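Long-range contacts in pyruvate kinase (Toxoplasma gondii, PDB 3GG8), which probably catalyses the last step of glycolysis, transferring phosphate from phosphoenolpyruvate to ADP to give pyruvate and ATP, as a tetramer in the crystal: residues P154-L159 with P196-Q201; E257-L262 with M284-E289; G163-K168 with A181-T186; I277-L282 with L293-M298; A147-V152 with D175-Q180. One frame throughout, in Å; residues are numbered along the deposited sequence.

Interaction 1. Residues P154-L159 with P196-Q201; sequences PGNTIL and PNVKVQ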
# COMPACT_ATOMS: atom_id res chain seq x y z
N PRO C 154 5.23 51.02 -11.93
CA PRO C 154 5.16 50.77 -13.38
C PRO C 154 5.10 49.27 -13.71
O PRO C 154 5.91 48.49 -13.21
CB PRO C 154 6.46 51.38 -13.90
CG PRO C 154 6.76 52.49 -12.95
CD PRO C 154 6.27 52.02 -11.60
N GLY C 155 4.15 48.86 -14.54
CA GLY C 155 4.06 47.46 -14.94
C GLY C 155 2.94 46.74 -14.23
O GLY C 155 2.41 45.75 -14.75
N ASN C 156 2.58 47.25 -13.05
CA ASN C 156 1.41 46.78 -12.29
C ASN C 156 0.11 46.93 -13.07
O ASN C 156 -0.05 47.84 -13.88
CB ASN C 156 1.26 47.55 -10.97
CG ASN C 156 2.05 46.93 -9.82
OD1 ASN C 156 2.89 47.60 -9.20
ND2 ASN C 156 1.78 45.66 -9.52
N THR C 157 -0.84 46.05 -12.80
CA THR C 157 -2.15 46.13 -13.41
C THR C 157 -3.19 46.63 -12.39
O THR C 157 -3.18 46.21 -11.24
CB THR C 157 -2.56 44.76 -13.99
OG1 THR C 157 -1.70 44.44 -15.09
CG2 THR C 157 -4.00 44.77 -14.46
N ILE C 158 -4.04 47.56 -12.82
CA ILE C 158 -5.19 47.97 -12.01
C ILE C 158 -6.50 47.63 -12.73
O ILE C 158 -6.68 48.02 -13.90
CB ILE C 158 -5.20 49.49 -11.68
CG1 ILE C 158 -3.95 49.92 -10.92
CG2 ILE C 158 -6.45 49.86 -10.87
CD1 ILE C 158 -3.82 51.44 -10.86
N LEU C 159 -7.38 46.92 -12.03
CA LEU C 159 -8.72 46.58 -12.54
C LEU C 159 -9.80 47.52 -12.00
O LEU C 159 -9.78 47.90 -10.82
CB LEU C 159 -9.07 45.12 -12.20
CG LEU C 159 -8.88 44.05 -13.27
CD1 LEU C 159 -7.48 44.03 -13.81
CD2 LEU C 159 -9.24 42.69 -12.71
N PRO C 196 -4.23 43.87 -8.40
CA PRO C 196 -3.59 42.55 -8.50
C PRO C 196 -2.11 42.55 -8.06
O PRO C 196 -1.34 43.40 -8.52
CB PRO C 196 -3.68 42.24 -10.01
CG PRO C 196 -4.89 42.97 -10.46
CD PRO C 196 -4.99 44.21 -9.62
N ASN C 197 -1.73 41.64 -7.16
CA ASN C 197 -0.34 41.49 -6.72
C ASN C 197 0.18 42.69 -5.89
O ASN C 197 1.39 42.88 -5.75
CB ASN C 197 0.58 41.24 -7.93
CG ASN C 197 1.70 40.25 -7.65
OD1 ASN C 197 1.68 39.49 -6.67
ND2 ASN C 197 2.69 40.23 -8.54
N VAL C 198 -0.74 43.50 -5.34
CA VAL C 198 -0.38 44.66 -4.51
C VAL C 198 -1.15 44.64 -3.18
O VAL C 198 -2.38 44.54 -3.16
CB VAL C 198 -0.63 46.01 -5.26
CG1 VAL C 198 -0.43 47.20 -4.33
CG2 VAL C 198 0.27 46.14 -6.45
N LYS C 199 -0.43 44.74 -2.07
CA LYS C 199 -1.05 44.82 -0.75
C LYS C 199 -1.83 46.14 -0.59
O LYS C 199 -1.31 47.22 -0.88
CB LYS C 199 0.02 44.63 0.35
CG LYS C 199 -0.41 45.12 1.73
CD LYS C 199 0.23 44.34 2.87
CE LYS C 199 -0.67 44.41 4.11
NZ LYS C 199 -0.38 43.37 5.14
N VAL C 200 -3.07 46.06 -0.12
CA VAL C 200 -3.88 47.26 0.10
C VAL C 200 -3.61 47.80 1.50
O VAL C 200 -3.83 47.10 2.48
CB VAL C 200 -5.39 47.01 -0.13
CG1 VAL C 200 -6.19 48.28 0.10
CG2 VAL C 200 -5.62 46.48 -1.56
N GLN C 201 -3.12 49.04 1.58
CA GLN C 201 -2.70 49.64 2.85
C GLN C 201 -3.88 50.27 3.58
O GLN C 201 -3.82 51.43 4.02
CB GLN C 201 -1.60 50.69 2.63
CG GLN C 201 -0.28 50.13 2.11
CD GLN C 201 0.72 51.24 1.77
OE1 GLN C 201 0.88 52.22 2.51
NE2 GLN C 201 1.41 51.08 0.63
O HOH W 1 -1.83 46.45 -8.90
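Pro196 packs its pyrrolidine ring against strand 157-160 at the place where the small all-beta B domain of pyruvate kinase hands the chain back to the barrel. Followed from CB, the ring closes steadily on one carbonyl oxygen. Pro196 CB stands 4.2 Å from Thr157 O, and Pro196 CG is nearer, at 3.7 Å from that same oxygen while also lying beside the methyl CD1 of Leu159. Pro196 CD, bonded to the ring nitrogen, ends 3.1 Å from Thr157 O, a close C-H to carbonyl contact. No direct hydrogen bond joins the two segments; one water does so instead, donating to both Thr157 O and Pro196 O.

Asn156 and Val198 add a second, smaller patch, their side chains passing at a slant. Asn156 bends its amide over the valine, whose CG2 is placed on the approaching side by a chi1 of 172° that sends CG1 anti to the backbone N. The polar end of Asn156 is engaged at OD1, which accepts from Lys153 N within its own turn. Its amide nitrogen meets hydrocarbon across the contact: Asn156 ND2 to Val198 CG2 is 3.5 Å.

Interaction 2. Residues E257-L262 with M284-E289; sequences ENVEGL and MEIPPE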
# COMPACT_ATOMS: atom_id res chain seq x y z
N GLU C 257 -9.23 36.81 -0.50
CA GLU C 257 -9.69 37.59 -1.66
C GLU C 257 -8.59 38.18 -2.53
O GLU C 257 -8.88 38.65 -3.64
CB GLU C 257 -10.61 38.73 -1.22
CG GLU C 257 -11.62 38.38 -0.14
CD GLU C 257 -12.73 39.39 -0.05
OE1 GLU C 257 -13.17 39.71 1.06
OE2 GLU C 257 -13.18 39.87 -1.10
N ASN C 258 -7.34 38.19 -2.06
CA ASN C 258 -6.23 38.67 -2.90
C ASN C 258 -4.93 37.87 -2.71
O ASN C 258 -4.92 36.81 -2.06
CB ASN C 258 -6.03 40.20 -2.77
CG ASN C 258 -5.40 40.63 -1.44
OD1 ASN C 258 -5.41 39.89 -0.45
ND2 ASN C 258 -4.86 41.85 -1.42
N VAL C 259 -3.85 38.36 -3.33
CA VAL C 259 -2.53 37.73 -3.27
C VAL C 259 -1.94 37.67 -1.85
O VAL C 259 -1.33 36.67 -1.49
CB VAL C 259 -1.55 38.39 -4.31
CG1 VAL C 259 -0.08 37.95 -4.09
CG2 VAL C 259 -2.00 38.06 -5.73
N GLU C 260 -2.12 38.73 -1.04
CA GLU C 260 -1.62 38.74 0.34
C GLU C 260 -2.24 37.64 1.18
O GLU C 260 -1.55 37.00 1.98
CB GLU C 260 -1.87 40.09 1.04
CG GLU C 260 -1.00 41.23 0.57
CD GLU C 260 0.49 40.98 0.75
OE1 GLU C 260 0.95 40.73 1.89
OE2 GLU C 260 1.21 41.04 -0.27
N GLY C 261 -3.55 37.44 1.00
CA GLY C 261 -4.28 36.36 1.65
C GLY C 261 -3.70 35.02 1.24
O GLY C 261 -3.40 34.20 2.08
N LEU C 262 -3.52 34.84 -0.07
CA LEU C 262 -2.90 33.64 -0.61
C LEU C 262 -1.48 33.40 -0.09
O LEU C 262 -1.16 32.32 0.40
CB LEU C 262 -2.93 33.68 -2.14
CG LEU C 262 -4.32 33.57 -2.80
CD1 LEU C 262 -4.21 33.85 -4.28
CD2 LEU C 262 -4.95 32.20 -2.58
N MET C 284 -10.20 38.71 -9.63
CA MET C 284 -9.86 40.13 -9.88
C MET C 284 -8.42 40.45 -9.51
O MET C 284 -7.96 41.58 -9.72
CB MET C 284 -10.76 41.09 -9.08
CG MET C 284 -12.25 41.05 -9.39
SD MET C 284 -12.60 41.20 -11.13
CE MET C 284 -14.35 40.78 -11.09
N GLU C 285 -7.71 39.48 -8.94
CA GLU C 285 -6.41 39.73 -8.30
C GLU C 285 -5.30 38.84 -8.84
O GLU C 285 -4.11 39.13 -8.63
CB GLU C 285 -6.50 39.57 -6.77
CG GLU C 285 -7.59 40.40 -6.06
CD GLU C 285 -7.13 41.80 -5.70
OE1 GLU C 285 -5.91 42.08 -5.73
OE2 GLU C 285 -8.02 42.62 -5.38
N ILE C 286 -5.68 37.72 -9.47
CA ILE C 286 -4.73 36.81 -10.09
C ILE C 286 -5.25 36.37 -11.47
O ILE C 286 -6.44 36.51 -11.74
CB ILE C 286 -4.39 35.55 -9.18
CG1 ILE C 286 -5.58 34.58 -9.08
CG2 ILE C 286 -3.88 35.95 -7.78
CD1 ILE C 286 -5.22 33.25 -8.41
N PRO C 287 -4.37 35.89 -12.37
CA PRO C 287 -4.93 35.28 -13.59
C PRO C 287 -6.09 34.30 -13.28
O PRO C 287 -5.99 33.48 -12.37
CB PRO C 287 -3.73 34.57 -14.19
CG PRO C 287 -2.57 35.44 -13.79
CD PRO C 287 -2.90 35.94 -12.40
N PRO C 288 -7.20 34.40 -14.03
CA PRO C 288 -8.38 33.54 -13.81
C PRO C 288 -8.06 32.05 -13.84
O PRO C 288 -8.67 31.28 -13.10
CB PRO C 288 -9.30 33.88 -15.00
CG PRO C 288 -8.41 34.55 -15.99
CD PRO C 288 -7.41 35.32 -15.15
N GLU C 289 -7.09 31.68 -14.67
CA GLU C 289 -6.68 30.29 -14.87
C GLU C 289 -5.89 29.71 -13.69
O GLU C 289 -5.41 28.58 -13.77
CB GLU C 289 -5.88 30.13 -16.17
CG GLU C 289 -4.48 30.74 -16.19
CD GLU C 289 -4.44 32.14 -16.78
OE1 GLU C 289 -5.49 32.83 -16.82
OE2 GLU C 289 -3.35 32.55 -17.24
O HOH W 2 -5.00 43.54 -3.62
O HOH W 3 -3.77 40.64 -5.33
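Glu285 lays its aliphatic stem along the backbone between Glu257 and Asn258, and its conformation explains how. With chi1 at -54° Glu285 CG sits beside the backbone N, 3.3 Å from Glu257 O. A bend at chi2 (-87°) then folds the carboxylate back over Asn258, whose CB comes 3.5 Å from Glu285 OE1. Two waters bridge from OE1: one, 2.6 Å from Glu285 OE1, also accepts from Val259 N; the other, 2.7 Å from Glu285 OE1, accepts from Asn258 ND2. The second carboxylate oxygen, OE2, takes a hydrogen bond from Asn194.

Asn258 is the N-cap of helix 259-263. Its chi1 of 73° sets CG between the backbone N and carbonyl carbon, turning OD1 to a weak capping bond from Gly261 N and leaving ND2 to Gln231 and the bridging water.

Ile286 carries the apolar half. Its CG2 lies 3.5 Å from Val259 CG2, a tighter approach than methyls usually make, and meets Leu262 CD1 tip to tip at 4.1 Å. Leu25 of a second subunit packs on both Val259 and Ile286.

The segments follow the fifth and sixth TIM-barrel strands, 251-256 and 275-278. No direct hydrogen bond crosses; the carboxylate reaches Val259 N through a bridging water, and the start of helix 259-263 would probably help to stabilise its negative charge.

Interaction 3. Residues G163-K168 with A181-T186; sequences GSLSVK and AQNTAT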
# COMPACT_ATOMS: atom_id res chain seq x y z
N GLY C 163 -13.52 44.41 -12.92
CA GLY C 163 -12.58 43.97 -13.94
C GLY C 163 -13.04 44.28 -15.35
O GLY C 163 -12.55 43.67 -16.29
N SER C 164 -13.99 45.21 -15.46
CA SER C 164 -14.48 45.74 -16.74
C SER C 164 -13.33 46.27 -17.57
O SER C 164 -13.14 45.88 -18.72
CB SER C 164 -15.38 46.95 -16.47
OG SER C 164 -16.73 46.66 -16.67
N LEU C 165 -12.59 47.20 -16.96
CA LEU C 165 -11.49 47.89 -17.59
C LEU C 165 -10.22 47.48 -16.87
O LEU C 165 -10.19 47.40 -15.63
CB LEU C 165 -11.69 49.41 -17.51
CG LEU C 165 -10.56 50.35 -17.91
CD1 LEU C 165 -10.24 50.32 -19.42
CD2 LEU C 165 -10.92 51.75 -17.47
N SER C 166 -9.19 47.21 -17.67
CA SER C 166 -7.88 46.87 -17.18
C SER C 166 -6.87 47.89 -17.68
O SER C 166 -6.75 48.11 -18.90
CB SER C 166 -7.49 45.47 -17.62
OG SER C 166 -6.17 45.19 -17.24
N VAL C 167 -6.17 48.54 -16.75
CA VAL C 167 -5.10 49.47 -17.10
C VAL C 167 -3.74 48.96 -16.58
O VAL C 167 -3.66 48.36 -15.50
CB VAL C 167 -5.39 50.93 -16.63
CG1 VAL C 167 -6.69 51.47 -17.25
CG2 VAL C 167 -5.45 51.03 -15.11
N LYS C 168 -2.69 49.18 -17.38
CA LYS C 168 -1.32 48.91 -16.94
C LYS C 168 -0.70 50.23 -16.47
O LYS C 168 -0.83 51.25 -17.16
CB LYS C 168 -0.47 48.32 -18.08
CG LYS C 168 0.72 47.45 -17.63
CD LYS C 168 1.95 47.63 -18.53
CE LYS C 168 1.99 46.66 -19.73
NZ LYS C 168 2.29 45.24 -19.35
N ALA C 181 -4.95 51.98 -20.91
CA ALA C 181 -6.03 51.01 -21.05
C ALA C 181 -5.60 49.77 -21.84
O ALA C 181 -5.05 49.89 -22.93
CB ALA C 181 -7.25 51.66 -21.69
N GLN C 182 -5.84 48.59 -21.28
CA GLN C 182 -5.46 47.33 -21.95
C GLN C 182 -6.57 46.84 -22.89
O GLN C 182 -6.31 46.07 -23.82
CB GLN C 182 -5.06 46.24 -20.94
CG GLN C 182 -3.78 46.52 -20.14
CD GLN C 182 -2.59 46.91 -21.03
OE1 GLN C 182 -2.01 46.07 -21.73
NE2 GLN C 182 -2.22 48.19 -20.98
N ASN C 183 -7.79 47.31 -22.63
CA ASN C 183 -8.95 47.04 -23.47
C ASN C 183 -9.84 48.27 -23.59
O ASN C 183 -9.67 49.25 -22.85
CB ASN C 183 -9.73 45.84 -22.93
CG ASN C 183 -10.31 46.09 -21.54
OD1 ASN C 183 -11.52 45.95 -21.33
ND2 ASN C 183 -9.46 46.47 -20.60
N THR C 184 -10.78 48.23 -24.55
CA THR C 184 -11.83 49.24 -24.69
C THR C 184 -13.02 48.91 -23.76
O THR C 184 -13.54 47.80 -23.79
CB THR C 184 -12.30 49.34 -26.16
OG1 THR C 184 -11.17 49.62 -26.99
CG2 THR C 184 -13.36 50.44 -26.33
N ALA C 185 -13.41 49.87 -22.93
CA ALA C 185 -14.54 49.68 -22.02
C ALA C 185 -15.27 50.98 -21.64
O ALA C 185 -14.75 52.08 -21.83
CB ALA C 185 -14.10 48.92 -20.76
N THR C 186 -16.48 50.83 -21.13
CA THR C 186 -17.30 51.94 -20.68
C THR C 186 -17.47 51.82 -19.18
O THR C 186 -17.99 50.81 -18.69
CB THR C 186 -18.68 51.93 -21.38
OG1 THR C 186 -18.51 52.26 -22.76
CG2 THR C 186 -19.63 52.95 -20.74
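Gln182 follows directly on the antiparallel pairing of strands 165-172 and 176-181 in the B-domain sheet, and its backbone N-H is bonded to Ser166 O across the segments. The bond is short, Gln182 N to Ser166 O 2.6 Å, and nearly straight at 163°. Beside it, Val167 and Ala181 form a non-hydrogen-bonded pair whose CA atoms are 4.3 Å apart, in the usual range for such a pair.

The side chain of Gln182 turns toward strand 165-172. A chi1 of -66° and a further bend at chi2 (-51°) carry the amide across Lys168, where Gln182 NE2 comes within 3.4 Å of Lys168 CB; that nitrogen has its hydrogen bond to Gln180 O in its own chain run. Ser166 backs the inner part of the same glutamine, since Ser166 OG lies 4.0 Å from both CB and CG of Gln182. Arg324 of a second subunit packs on Ser166.

Leu165 serves the apolar side. It belongs with Ser164 to a classic beta bulge opposite Ile160, and its side chain reaches to Leu120 and Ile160 as well as across the contact. There two parts of the side chain are used: CB meets Ala185 CB, after the chain has swung round from Ala181, and the CD1 methyl meets Ala181 CB. Leu165 CD1 also lies 3.6 Å from Asn183 O, in the loop between strands 176-181 and 185-187.

Interaction 4. Residues I277-L282 with L293-M298; sequences IARGDL and LAQKMM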
# COMPACT_ATOMS: atom_id res chain seq x y z
N ILE C 277 -13.41 30.93 0.85
CA ILE C 277 -12.74 31.17 -0.42
C ILE C 277 -13.66 32.02 -1.32
O ILE C 277 -14.72 31.55 -1.75
CB ILE C 277 -12.40 29.83 -1.12
CG1 ILE C 277 -11.58 28.91 -0.21
CG2 ILE C 277 -11.70 30.07 -2.50
CD1 ILE C 277 -11.42 27.51 -0.75
N ALA C 278 -13.27 33.27 -1.57
CA ALA C 278 -14.03 34.17 -2.43
C ALA C 278 -13.44 34.14 -3.83
O ALA C 278 -12.58 34.98 -4.17
CB ALA C 278 -14.01 35.59 -1.87
N ARG C 279 -13.90 33.18 -4.64
CA ARG C 279 -13.38 32.97 -6.00
C ARG C 279 -13.48 34.18 -6.90
O ARG C 279 -12.51 34.50 -7.57
CB ARG C 279 -14.08 31.80 -6.70
CG ARG C 279 -13.79 30.42 -6.13
CD ARG C 279 -14.96 29.93 -5.29
NE ARG C 279 -16.22 29.97 -6.03
CZ ARG C 279 -16.62 29.05 -6.90
NH1 ARG C 279 -15.86 28.00 -7.17
NH2 ARG C 279 -17.80 29.18 -7.51
N GLY C 280 -14.63 34.84 -6.93
CA GLY C 280 -14.86 35.98 -7.81
C GLY C 280 -13.91 37.15 -7.55
O GLY C 280 -13.42 37.77 -8.48
N ASP C 281 -13.65 37.45 -6.28
CA ASP C 281 -12.67 38.48 -5.91
C ASP C 281 -11.24 38.03 -6.24
O ASP C 281 -10.45 38.83 -6.77
CB ASP C 281 -12.83 38.85 -4.44
CG ASP C 281 -14.28 39.16 -4.08
OD1 ASP C 281 -15.01 38.21 -3.75
OD2 ASP C 281 -14.70 40.34 -4.14
N LEU C 282 -10.93 36.76 -6.00
CA LEU C 282 -9.60 36.22 -6.31
C LEU C 282 -9.32 36.34 -7.82
O LEU C 282 -8.18 36.57 -8.22
CB LEU C 282 -9.48 34.76 -5.85
CG LEU C 282 -9.10 34.50 -4.40
CD1 LEU C 282 -9.40 33.07 -3.96
CD2 LEU C 282 -7.62 34.85 -4.19
N LEU C 293 -6.79 26.45 -9.17
CA LEU C 293 -5.66 25.86 -8.44
C LEU C 293 -5.63 26.29 -6.96
O LEU C 293 -5.56 25.45 -6.05
CB LEU C 293 -4.33 26.23 -9.10
CG LEU C 293 -3.91 25.51 -10.38
CD1 LEU C 293 -2.68 26.19 -10.98
CD2 LEU C 293 -3.62 24.02 -10.14
N ALA C 294 -5.69 27.61 -6.73
CA ALA C 294 -5.78 28.18 -5.39
C ALA C 294 -6.94 27.60 -4.58
O ALA C 294 -6.75 27.22 -3.42
CB ALA C 294 -5.88 29.70 -5.46
N GLN C 295 -8.13 27.50 -5.18
CA GLN C 295 -9.29 26.94 -4.46
C GLN C 295 -8.97 25.52 -3.97
O GLN C 295 -9.13 25.22 -2.78
CB GLN C 295 -10.54 26.90 -5.36
CG GLN C 295 -11.65 25.96 -4.85
CD GLN C 295 -12.92 26.05 -5.65
OE1 GLN C 295 -13.32 27.14 -6.08
NE2 GLN C 295 -13.58 24.91 -5.84
N LYS C 296 -8.51 24.68 -4.90
CA LYS C 296 -8.16 23.29 -4.64
C LYS C 296 -7.17 23.15 -3.51
O LYS C 296 -7.35 22.31 -2.62
CB LYS C 296 -7.55 22.64 -5.89
CG LYS C 296 -8.55 21.96 -6.76
CD LYS C 296 -7.88 21.20 -7.93
CE LYS C 296 -8.82 20.09 -8.47
NZ LYS C 296 -10.21 20.60 -8.80
N MET C 297 -6.11 23.95 -3.60
CA MET C 297 -5.04 23.99 -2.61
C MET C 297 -5.55 24.41 -1.24
O MET C 297 -5.17 23.80 -0.24
CB MET C 297 -3.90 24.91 -3.09
CG MET C 297 -2.81 25.32 -2.06
SD MET C 297 -2.99 26.95 -1.26
CE MET C 297 -2.92 28.11 -2.62
N MET C 298 -6.40 25.43 -1.19
CA MET C 298 -6.89 25.96 0.08
C MET C 298 -7.89 25.02 0.75
O MET C 298 -7.98 24.98 1.99
CB MET C 298 -7.52 27.33 -0.12
CG MET C 298 -6.51 28.47 -0.19
SD MET C 298 -7.30 30.10 -0.24
CE MET C 298 -8.02 30.05 -1.89
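Gln295 OE1 accepts a hydrogen bond from Arg279 NH1 at 2.9 Å, with an N-H to acceptor angle of 162°. The oxygen lies 3° out of the guanidinium plane, and the donor arrives in the amide's carbonyl plane on a lone pair, though the two flat groups are turned 39° apart. The arginine folds at chi2 and chi3, so that its CG and CD also pass close to OE1, while the glutamine stays extended.

Both ends of this bond have further partners. Arg279 NH2 forms a salt bridge with Asp332 and a hydrogen bond to Thr313 O, and Gln295 NE2 donates to Asp339.

Next to the polar pair, Met298 bends at its last torsion to bring CE against two side chains. Ile277 CG2 lies 3.7 Å from Met298 CE, and Leu282 CD1 meets it tip to tip at 3.9 Å. Ile277 CD1 reaches Gln295 O, one turn earlier in helix 288-305.

These groups join the end of the sixth TIM-barrel strand and the short helix 279-282 to helix 288-305. The amide, with Asp332 and Thr313, probably helps to fix the guanidinium's orientation; Asp332 probably balances its charge, which also lies near Arg327 of a second subunit.

Interaction 5. Residues A147-V152 with D175-Q180; sequences ALPQSV and DYVITQ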
# COMPACT_ATOMS: atom_id res chain seq x y z
N ALA C 147 -3.09 56.10 -0.83
CA ALA C 147 -1.76 55.52 -0.97
C ALA C 147 -1.56 54.76 -2.28
O ALA C 147 -0.58 54.05 -2.43
CB ALA C 147 -1.46 54.61 0.22
N LEU C 148 -2.49 54.88 -3.23
CA LEU C 148 -2.30 54.24 -4.55
C LEU C 148 -0.91 54.45 -5.20
O LEU C 148 -0.27 53.48 -5.63
CB LEU C 148 -3.42 54.64 -5.53
CG LEU C 148 -3.37 54.06 -6.95
CD1 LEU C 148 -3.54 52.53 -6.94
CD2 LEU C 148 -4.40 54.73 -7.86
N PRO C 149 -0.44 55.71 -5.28
CA PRO C 149 0.83 55.93 -6.00
C PRO C 149 2.05 55.36 -5.28
O PRO C 149 3.11 55.19 -5.89
CB PRO C 149 0.92 57.46 -6.10
CG PRO C 149 -0.43 57.99 -5.72
CD PRO C 149 -0.99 56.98 -4.76
N GLN C 150 1.88 55.07 -3.99
CA GLN C 150 2.92 54.46 -3.16
C GLN C 150 2.68 52.95 -2.94
O GLN C 150 3.31 52.33 -2.08
CB GLN C 150 3.00 55.19 -1.82
CG GLN C 150 3.56 56.64 -1.90
CD GLN C 150 2.51 57.68 -2.27
OE1 GLN C 150 1.41 57.69 -1.72
NE2 GLN C 150 2.86 58.58 -3.20
N SER C 151 1.77 52.36 -3.71
CA SER C 151 1.45 50.94 -3.59
C SER C 151 1.72 50.26 -4.92
O SER C 151 2.23 49.14 -4.98
CB SER C 151 -0.02 50.76 -3.18
OG SER C 151 -0.32 51.48 -2.00
N VAL C 152 1.37 50.97 -5.97
CA VAL C 152 1.45 50.53 -7.34
C VAL C 152 2.79 51.01 -7.95
O VAL C 152 3.34 52.04 -7.52
CB VAL C 152 0.15 51.01 -8.09
CG1 VAL C 152 0.43 51.99 -9.18
CG2 VAL C 152 -0.71 49.84 -8.52
N ASP C 175 0.83 61.99 -6.06
CA ASP C 175 -0.62 62.03 -5.84
C ASP C 175 -1.40 61.62 -7.09
O ASP C 175 -2.52 62.07 -7.30
CB ASP C 175 -1.04 63.44 -5.40
CG ASP C 175 -0.59 64.53 -6.38
OD1 ASP C 175 -0.76 65.72 -6.06
OD2 ASP C 175 -0.07 64.20 -7.47
N TYR C 176 -0.78 60.78 -7.92
CA TYR C 176 -1.38 60.34 -9.18
C TYR C 176 -0.58 59.19 -9.77
O TYR C 176 0.57 58.93 -9.38
CB TYR C 176 -1.44 61.48 -10.21
CG TYR C 176 -0.09 61.81 -10.82
CD1 TYR C 176 0.73 62.78 -10.24
CD2 TYR C 176 0.38 61.15 -11.97
CE1 TYR C 176 1.97 63.09 -10.78
CE2 TYR C 176 1.63 61.44 -12.52
CZ TYR C 176 2.42 62.42 -11.91
OH TYR C 176 3.66 62.75 -12.42
N VAL C 177 -1.19 58.55 -10.76
CA VAL C 177 -0.60 57.45 -11.51
C VAL C 177 -1.08 57.63 -12.95
O VAL C 177 -2.24 57.99 -13.19
CB VAL C 177 -1.07 56.09 -10.89
CG1 VAL C 177 -0.94 54.94 -11.87
CG2 VAL C 177 -0.29 55.79 -9.61
N ILE C 178 -0.16 57.46 -13.90
CA ILE C 178 -0.50 57.43 -15.33
C ILE C 178 -0.69 55.98 -15.71
O ILE C 178 0.13 55.11 -15.39
CB ILE C 178 0.61 58.08 -16.24
CG1 ILE C 178 1.09 59.44 -15.69
CG2 ILE C 178 0.13 58.23 -17.69
CD1 ILE C 178 -0.00 60.51 -15.57
N THR C 179 -1.79 55.69 -16.38
CA THR C 179 -2.05 54.32 -16.76
C THR C 179 -2.39 54.24 -18.24
O THR C 179 -2.56 55.27 -18.90
CB THR C 179 -3.19 53.68 -15.92
OG1 THR C 179 -4.45 54.24 -16.29
CG2 THR C 179 -2.96 53.89 -14.43
N GLN C 180 -2.47 53.02 -18.75
CA GLN C 180 -2.79 52.81 -20.14
C GLN C 180 -3.82 51.69 -20.27
O GLN C 180 -3.60 50.58 -19.79
CB GLN C 180 -1.51 52.47 -20.88
CG GLN C 180 -1.55 52.68 -22.36
CD GLN C 180 -0.42 51.93 -23.03
OE1 GLN C 180 0.56 52.52 -23.47
NE2 GLN C 180 -0.54 50.60 -23.06
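Pro149 and Tyr176 approach to 5.9 Å between their CA atoms, where the turn 147-152 packs against the start of strand 176-181 in the B-domain beta sheet.

Val177 is the side chain on which the turn settles. With chi1 at 159° its CG1 is anti to the backbone N, and CG2, placed beside that N, points into the turn. There CG2 meets three residues. Val177 CG2 lies 3.8 Å from Pro149 CA, the first of these neighbours. Val152 CG1 comes in at a slant, 3.9 Å from Val177 CG2, and Leu148 adds a looser touch through CG. Ile158, Val169 and Ile128, from other strands of the sheet, also pack on these side chains, so the turn closes over apolar residues of the sheet.

The turn itself is tightly wound: Leu148 O accepts from the backbone nitrogens of both Ser151 and Val152. It is fastened again by Ser151 OG, which donates to Ala147 O at 2.6 Å from 51° above the carbonyl plane; the same hydroxyl is hydrogen-bonded to Tyr145 OH.

Tyr176 directs its side chain the other way, where its ring makes a cation-pi contact with Lys127 and its hydroxyl bonds to Glu171. Across the contact it offers backbone alone, and the proline ring packs on the backbone of Tyr176. Pro149 CB is 3.6 Å from Tyr176 O. One carbon farther round the ring, Pro149 CG stands 3.6 Å from Tyr176 N.

In the fold
The five contacts run from the B domain into the TIM barrel. Interactions 1, 3 and 5 share the six-stranded mixed sheet: strand 157-160 pairs with strand 165-172, which pairs with strand 176-181. Interaction 3 is nested within the chain loop closed by interaction 1, and interaction 5 crosses both in sequence. Interactions 2 and 4 come later, alternate along the chain, and both use helix 288-305, with centres about 8 Å apart. Interaction 1 is the main link, its centre about 11 Å from that of interaction 2, and interaction 3 also touches interaction 2. The B domain thus rests on the barrel beside a subunit interface that interactions 2, 3 and 4 touch.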